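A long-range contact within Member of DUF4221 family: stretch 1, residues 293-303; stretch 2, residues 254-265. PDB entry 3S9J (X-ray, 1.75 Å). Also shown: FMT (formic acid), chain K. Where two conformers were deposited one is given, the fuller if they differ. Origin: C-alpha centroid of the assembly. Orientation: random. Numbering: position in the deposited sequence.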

ATOM      1  N   GLU A 293     -24.057  -2.061   5.716  1.00 32.25           N
ATOM      2  CA  GLU A 293     -22.675  -1.896   5.230  1.00 31.36           C
ATOM      3  C   GLU A 293     -22.016  -3.195   4.798  1.00 32.12           C
ATOM      4  O   GLU A 293     -22.139  -4.199   5.443  1.00 31.52           O
ATOM      5  CB  GLU A 293     -21.822  -1.195   6.311  1.00 31.44           C
ATOM      6  CG  GLU A 293     -22.308   0.173   6.642  1.00 30.70           C
ATOM      7  CD  GLU A 293     -21.506   0.861   7.699  1.00 35.61           C
ATOM      8  OE1 GLU A 293     -21.223   0.252   8.731  1.00 29.78           O
ATOM      9  OE2 GLU A 293     -21.145   2.012   7.505  1.00 36.92           O
ATOM     10  N   SER A 294     -21.222  -3.168   3.718  1.00 30.88           N
ATOM     11  CA  SER A 294     -20.506  -4.367   3.304  1.00 31.40           C
ATOM     12  C   SER A 294     -19.444  -4.833   4.289  1.00 30.29           C
ATOM     13  O   SER A 294     -18.622  -4.031   4.734  1.00 33.43           O
ATOM     14  CB  SER A 294     -19.804  -4.134   1.941  1.00 33.91           C
ATOM     15  OG  SER A 294     -18.879  -5.177   1.741  1.00 40.40           O
ATOM     16  N   PRO A 295     -19.374  -6.138   4.568  1.00 29.66           N
ATOM     17  CA  PRO A 295     -18.345  -6.698   5.408  1.00 30.35           C
ATOM     18  C   PRO A 295     -16.954  -6.695   4.800  1.00 32.77           C
ATOM     19  O   PRO A 295     -15.978  -6.837   5.525  1.00 33.55           O
ATOM     20  CB  PRO A 295     -18.796  -8.142   5.625  1.00 36.96           C
ATOM     21  CG  PRO A 295     -19.958  -8.349   4.729  1.00 35.77           C
ATOM     22  CD  PRO A 295     -20.318  -7.145   4.053  1.00 35.84           C
ATOM     23  N   TYR A 296     -16.894  -6.510   3.479  1.00 30.93           N
ATOM     24  CA  TYR A 296     -15.650  -6.753   2.763  0.50 31.38           C
ATOM     25  C   TYR A 296     -14.849  -5.470   2.494  1.00 31.66           C
ATOM     26  O   TYR A 296     -13.717  -5.532   2.026  1.00 34.24           O
ATOM     27  CB  TYR A 296     -15.939  -7.552   1.482  0.50 30.72           C
ATOM     28  CG  TYR A 296     -16.337  -8.991   1.775  0.50 18.85           C
ATOM     29  CD1 TYR A 296     -15.451  -9.864   2.367  0.50 21.53           C
ATOM     30  CD2 TYR A 296     -17.582  -9.464   1.451  0.50 27.53           C
ATOM     31  CE1 TYR A 296     -15.801 -11.163   2.647  0.50 23.79           C
ATOM     32  CE2 TYR A 296     -17.939 -10.751   1.727  0.50 18.48           C
ATOM     33  CZ  TYR A 296     -17.047 -11.601   2.316  0.50 23.06           C
ATOM     34  OH  TYR A 296     -17.401 -12.914   2.579  0.50 28.78           O
ATOM     35  N   GLU A 297     -15.393  -4.315   2.830  1.00 29.68           N
ATOM     36  CA  GLU A 297     -14.646  -3.073   2.600  1.00 30.69           C
ATOM     37  C   GLU A 297     -14.737  -2.148   3.804  1.00 27.79           C
ATOM     38  O   GLU A 297     -15.702  -2.222   4.581  1.00 27.90           O
ATOM     39  CB  GLU A 297     -15.172  -2.364   1.344  1.00 34.29           C
ATOM     40  CG  GLU A 297     -14.939  -3.149   0.010  1.00 40.55           C
ATOM     41  CD  GLU A 297     -13.444  -3.349  -0.402  1.00 38.67           C
ATOM     42  OE1 GLU A 297     -12.580  -2.497  -0.069  1.00 38.96           O
ATOM     43  OE2 GLU A 297     -13.155  -4.342  -1.116  1.00 45.41           O
ATOM     44  N   THR A 298     -13.742  -1.287   3.958  1.00 24.28           N
ATOM     45  CA  THR A 298     -13.743  -0.305   5.037  1.00 25.32           C
ATOM     46  C   THR A 298     -14.958   0.609   4.887  1.00 25.09           C
ATOM     47  O   THR A 298     -15.257   1.155   3.779  1.00 23.12           O
ATOM     48  CB  THR A 298     -12.440   0.513   5.060  1.00 25.57           C
ATOM     49  OG1 THR A 298     -11.326  -0.388   5.167  1.00 25.84           O
ATOM     50  CG2 THR A 298     -12.460   1.549   6.223  1.00 25.04           C
ATOM     51  N   PRO A 299     -15.726   0.764   5.974  1.00 23.63           N
ATOM     52  CA  PRO A 299     -16.899   1.601   5.883  1.00 24.74           C
ATOM     53  C   PRO A 299     -16.571   3.043   5.549  1.00 23.25           C
ATOM     54  O   PRO A 299     -15.550   3.568   5.994  1.00 23.20           O
ATOM     55  CB  PRO A 299     -17.481   1.547   7.324  1.00 25.49           C
ATOM     56  CG  PRO A 299     -17.006   0.284   7.853  1.00 28.88           C
ATOM     57  CD  PRO A 299     -15.647   0.076   7.282  1.00 26.21           C
ATOM     58  N   LYS A 300     -17.471   3.680   4.808  1.00 24.02           N
ATOM     59  CA  LYS A 300     -17.242   5.060   4.365  1.00 26.81           C
ATOM     60  C   LYS A 300     -17.201   5.985   5.573  1.00 26.22           C
ATOM     61  O   LYS A 300     -16.612   7.051   5.521  1.00 23.49           O
ATOM     62  CB  LYS A 300     -18.344   5.510   3.411  1.00 27.60           C
ATOM     63  CG  LYS A 300     -18.596   4.587   2.229  1.00 31.86           C
ATOM     64  CD  LYS A 300     -17.370   4.207   1.488  1.00 36.21           C
ATOM     65  CE  LYS A 300     -17.766   3.396   0.251  1.00 42.82           C
ATOM     66  NZ  LYS A 300     -16.593   3.080  -0.513  1.00 38.29           N
ATOM     67  N   GLY A 301     -17.837   5.584   6.683  1.00 25.11           N
ATOM     68  CA  GLY A 301     -17.850   6.415   7.878  1.00 26.23           C
ATOM     69  C   GLY A 301     -16.738   6.181   8.887  1.00 26.68           C
ATOM     70  O   GLY A 301     -16.723   6.835   9.930  1.00 26.49           O
ATOM     71  N   LYS A 302     -15.794   5.290   8.585  1.00 25.29           N
ATOM     72  CA  LYS A 302     -14.750   4.967   9.560  1.00 25.70           C
ATOM     73  C   LYS A 302     -13.802   6.153   9.741  1.00 26.87           C
ATOM     74  O   LYS A 302     -13.314   6.715   8.784  1.00 27.00           O
ATOM     75  CB  LYS A 302     -13.996   3.677   9.188  1.00 26.13           C
ATOM     76  CG  LYS A 302     -13.261   3.061  10.404  1.00 25.31           C
ATOM     77  CD  LYS A 302     -12.687   1.684  10.057  1.00 24.75           C
ATOM     78  CE  LYS A 302     -12.206   0.959  11.328  1.00 23.77           C
ATOM     79  NZ  LYS A 302     -11.420  -0.325  11.085  1.00 22.88           N
ATOM     80  N   GLU A 303     -13.607   6.571  10.977  1.00 24.94           N
ATOM     81  CA  GLU A 303     -12.685   7.663  11.252  0.50 27.00           C
ATOM     82  C   GLU A 303     -11.260   7.149  11.254  1.00 25.91           C
ATOM     83  O   GLU A 303     -11.021   5.935  11.391  1.00 24.45           O
ATOM     84  CB  GLU A 303     -13.037   8.317  12.568  0.50 28.11           C
ATOM     85  CG  GLU A 303     -14.421   8.950  12.524  0.50 28.27           C
ATOM     86  CD  GLU A 303     -14.954   9.327  13.879  0.50 38.72           C
ATOM     87  OE1 GLU A 303     -14.742   8.553  14.851  0.50 28.97           O
ATOM     88  OE2 GLU A 303     -15.611  10.392  13.943  0.50 35.87           O
TER
HETATM   89  C   FMT K 409     -15.906   5.645  -2.604  1.00 31.05           C
HETATM   90  O1  FMT K 409     -16.213   5.535  -1.382  1.00 32.11           O
HETATM   91  O2  FMT K 409     -15.784   4.684  -3.379  1.00 32.97           O
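Stretch 2 254-265: GINAIIKLNENP

How does stretch 2 lie on stretch 1? Residues 255-263 form a helix, and Asn264 is the first residue beyond it to leave helical phi/psi; stretch 1 is an irregular segment with no helix or strand. The two run in the same general sense, since Pro295 lies nearest Ile259 (CA to CA 5.1 Å) and Thr298 nearest Asn262 (CA to CA 5.9 Å). Residues as early as Ile255 meet Pro295 and Tyr296, whereas the carbonyls at and just beyond the end of the helix meet Lys302. The contact follows one side of the helix, through Ile255, Ile258, Ile259 and Asn262, a spacing of three or four residues that matches the helical repeat; Asn256, Ala257 and Lys260 stay out of reach. Together the two stretches bury 476 Å².

What do the isoleucines pack against? The Pro295 side chain packs against two of them, its CB 3.8 Å from Ile255 CD1 and 3.6 Å from Ile259 CG1. Ile255 points its CA-to-CB bond sideways, but chi1 t and chi2 p bring its end nearer, so that CD1 also comes within 3.5 Å of Tyr296 CZ. The CA-to-CB bond of Ile258 points toward stretch 1, and with chi1 m its CG2 sits 3.7 Å from Tyr296 CD1 and 3.4 Å from Pro295 O. The CA-to-CB bond of Tyr296 points away from the helix, yet with chi1 m and chi2 at -64° the ring returns to it, meeting both isoleucine methyls obliquely. Its backbone N donates to Ser294 OG at 3.0 Å, a short-range bond made with Ser294 in the t rotamer.

Why does Asn262 have the largest covered area of any residue here? Its CA-to-CB bond points sideways, but chi1 t carries the amide in among the backbone of stretch 1. There Asn262 ND2 donates to Glu297 O at 2.7 Å, with an N-H...acceptor angle of 158°. Although Asn262 ND2 also lies 3.0 Å from Pro295 O, the angle is too poor for a hydrogen bond. With chi2 at 12°, Asn262 OD1 lies 3.5 Å from Thr298 CA and 3.9 Å from Pro299 CD, beside the proline ring. The backbone of Asn262 takes part as well: its O accepts from water 1 at 2.8 Å, and that water also hydrogen-bonds Thr298 OG1 at 2.7 Å.

How does Lys302 reach the end of the helix? A type I turn from Pro299 ends at Lys302, whose N donates to Pro299 O at 3.1 Å and whose CA-to-CB bond points toward stretch 2. All four chi angles are t, so the chain is fully extended and delivers its ammonium to the last turn of the helix and the residue beyond. Lys302 NZ donates to Asn262 O and to Asn264 O, each at 2.8 Å, and weakly to Glu263 O at 3.4 Å. Asn262 O and Glu263 O belong to the last turn, where no backbone amide of stretch 2 bonds them, and Asn264 O lies just beyond; the buried lysine finds its acceptors there.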

ATOM      1  N   GLY A 254     -16.589 -17.666   9.980  1.00 47.05           N
ATOM      2  CA  GLY A 254     -17.360 -17.191   8.846  1.00 46.89           C
ATOM      3  C   GLY A 254     -17.256 -15.693   8.663  1.00 45.07           C
ATOM      4  O   GLY A 254     -16.168 -15.118   8.777  1.00 46.33           O
ATOM      5  N   ILE A 255     -18.380 -15.058   8.335  1.00 38.82           N
ATOM      6  CA  ILE A 255     -18.365 -13.662   7.967  1.00 35.04           C
ATOM      7  C   ILE A 255     -17.987 -12.759   9.179  1.00 30.47           C
ATOM      8  O   ILE A 255     -17.420 -11.701   8.983  1.00 32.09           O
ATOM      9  CB  ILE A 255     -19.719 -13.213   7.337  1.00 34.59           C
ATOM     10  CG1 ILE A 255     -19.557 -11.906   6.585  1.00 31.62           C
ATOM     11  CG2 ILE A 255     -20.861 -13.142   8.393  1.00 33.61           C
ATOM     12  CD1 ILE A 255     -18.617 -11.937   5.389  1.00 34.16           C
ATOM     13  N   ASN A 256     -18.288 -13.222  10.386  1.00 35.23           N
ATOM     14  CA  ASN A 256     -18.000 -12.545  11.646  0.50 36.04           C
ATOM     15  C   ASN A 256     -16.493 -12.210  11.763  1.00 36.20           C
ATOM     16  O   ASN A 256     -16.074 -11.133  12.215  1.00 33.79           O
ATOM     17  CB  ASN A 256     -18.450 -13.466  12.800  0.50 38.05           C
ATOM     18  CG  ASN A 256     -19.899 -14.021  12.621  0.50 44.54           C
ATOM     19  OD1 ASN A 256     -20.826 -13.529  13.259  0.50 53.85           O
ATOM     20  ND2 ASN A 256     -20.075 -15.060  11.776  0.50 32.83           N
ATOM     21  N   ALA A 257     -15.667 -13.180  11.344  1.00 35.24           N
ATOM     22  CA  ALA A 257     -14.211 -12.981  11.352  1.00 34.32           C
ATOM     23  C   ALA A 257     -13.773 -11.829  10.447  1.00 31.74           C
ATOM     24  O   ALA A 257     -12.884 -11.045  10.798  1.00 31.78           O
ATOM     25  CB  ALA A 257     -13.490 -14.269  10.971  1.00 35.87           C
ATOM     26  N   ILE A 258     -14.408 -11.712   9.278  1.00 30.85           N
ATOM     27  CA  ILE A 258     -14.133 -10.682   8.318  1.00 29.08           C
ATOM     28  C   ILE A 258     -14.650  -9.319   8.844  1.00 28.14           C
ATOM     29  O   ILE A 258     -13.975  -8.301   8.714  1.00 27.62           O
ATOM     30  CB  ILE A 258     -14.837 -10.996   6.955  1.00 32.32           C
ATOM     31  CG1 ILE A 258     -14.353 -12.355   6.383  1.00 40.40           C
ATOM     32  CG2 ILE A 258     -14.660  -9.890   5.954  1.00 28.63           C
ATOM     33  CD1 ILE A 258     -12.892 -12.591   6.520  1.00 44.38           C
ATOM     34  N   ILE A 259     -15.842  -9.341   9.428  1.00 28.67           N
ATOM     35  CA  ILE A 259     -16.456  -8.109   9.945  1.00 28.66           C
ATOM     36  C   ILE A 259     -15.571  -7.499  11.061  1.00 27.18           C
ATOM     37  O   ILE A 259     -15.307  -6.299  11.046  1.00 28.03           O
ATOM     38  CB  ILE A 259     -17.866  -8.372  10.438  1.00 31.60           C
ATOM     39  CG1 ILE A 259     -18.801  -8.605   9.229  1.00 30.56           C
ATOM     40  CG2 ILE A 259     -18.398  -7.144  11.244  1.00 29.48           C
ATOM     41  CD1 ILE A 259     -20.141  -9.224   9.598  1.00 30.60           C
ATOM     42  N   LYS A 260     -15.098  -8.353  11.949  1.00 27.56           N
ATOM     43  CA  LYS A 260     -14.288  -7.909  13.093  1.00 28.18           C
ATOM     44  C   LYS A 260     -13.032  -7.230  12.603  1.00 28.67           C
ATOM     45  O   LYS A 260     -12.679  -6.142  13.067  1.00 28.57           O
ATOM     46  CB  LYS A 260     -13.982  -9.058  14.035  1.00 29.75           C
ATOM     47  CG  LYS A 260     -15.160  -9.421  14.928  1.00 34.43           C
ATOM     48  CD  LYS A 260     -14.802 -10.397  16.011  1.00 49.38           C
ATOM     49  CE  LYS A 260     -14.572 -11.800  15.474  1.00 50.74           C
ATOM     50  NZ  LYS A 260     -14.695 -12.847  16.555  1.00 57.22           N
ATOM     51  N   LEU A 261     -12.362  -7.839  11.623  1.00 29.03           N
ATOM     52  CA  LEU A 261     -11.181  -7.202  11.066  1.00 28.27           C
ATOM     53  C   LEU A 261     -11.456  -5.885  10.387  1.00 26.07           C
ATOM     54  O   LEU A 261     -10.654  -4.962  10.474  1.00 25.19           O
ATOM     55  CB  LEU A 261     -10.456  -8.130  10.094  1.00 30.30           C
ATOM     56  CG  LEU A 261      -9.709  -9.282  10.748  1.00 33.37           C
ATOM     57  CD1 LEU A 261      -9.400 -10.392   9.698  1.00 35.27           C
ATOM     58  CD2 LEU A 261      -8.424  -8.784  11.393  1.00 35.30           C
ATOM     59  N   ASN A 262     -12.586  -5.769   9.701  1.00 24.91           N
ATOM     60  CA  ASN A 262     -12.989  -4.596   8.993  0.50 24.45           C
ATOM     61  C   ASN A 262     -13.264  -3.392   9.931  1.00 24.14           C
ATOM     62  O   ASN A 262     -12.937  -2.232   9.660  1.00 26.77           O
ATOM     63  CB  ASN A 262     -14.298  -4.944   8.276  0.50 24.34           C
ATOM     64  CG  ASN A 262     -14.558  -4.034   7.150  0.50 22.44           C
ATOM     65  OD1 ASN A 262     -13.669  -3.306   6.784  0.50 19.84           O
ATOM     66  ND2 ASN A 262     -15.777  -4.050   6.586  0.50 19.27           N
ATOM     67  N   GLU A 263     -13.960  -3.715  11.020  1.00 23.97           N
ATOM     68  CA  GLU A 263     -14.528  -2.682  11.909  1.00 24.49           C
ATOM     69  C   GLU A 263     -13.618  -2.289  13.090  1.00 26.05           C
ATOM     70  O   GLU A 263     -13.614  -1.128  13.508  1.00 24.74           O
ATOM     71  CB  GLU A 263     -15.918  -3.117  12.426  1.00 25.82           C
ATOM     72  CG  GLU A 263     -15.891  -4.184  13.537  1.00 28.72           C
ATOM     73  CD  GLU A 263     -17.225  -4.857  13.868  1.00 32.62           C
ATOM     74  OE1 GLU A 263     -18.324  -4.451  13.373  1.00 28.40           O
ATOM     75  OE2 GLU A 263     -17.192  -5.796  14.724  1.00 30.91           O
ATOM     76  N   ASN A 264     -12.844  -3.238  13.598  1.00 25.00           N
ATOM     77  CA  ASN A 264     -11.987  -2.994  14.775  1.00 25.29           C
ATOM     78  C   ASN A 264     -10.883  -1.985  14.460  1.00 24.24           C
ATOM     79  O   ASN A 264     -10.478  -1.809  13.275  1.00 24.11           O
ATOM     80  CB  ASN A 264     -11.402  -4.301  15.270  1.00 25.45           C
ATOM     81  CG  ASN A 264     -12.396  -5.119  16.119  1.00 34.20           C
ATOM     82  OD1 ASN A 264     -13.388  -4.599  16.580  1.00 35.29           O
ATOM     83  ND2 ASN A 264     -12.096  -6.395  16.325  1.00 36.71           N
ATOM     84  N   PRO A 265     -10.379  -1.289  15.493  1.00 24.82           N
ATOM     85  CA  PRO A 265      -9.250  -0.398  15.235  1.00 23.62           C
ATOM     86  C   PRO A 265      -8.014  -1.153  14.760  1.00 23.32           C
ATOM     87  O   PRO A 265      -7.805  -2.302  15.139  1.00 25.50           O
ATOM     88  CB  PRO A 265      -8.996   0.263  16.618  1.00 24.07           C
ATOM     89  CG  PRO A 265      -9.533  -0.724  17.589  1.00 28.60           C
ATOM     90  CD  PRO A 265     -10.725  -1.345  16.930  1.00 26.33           C
TER
HETATM   91  O   HOH W   1     -11.157  -1.359   7.667  1.00 26.58           O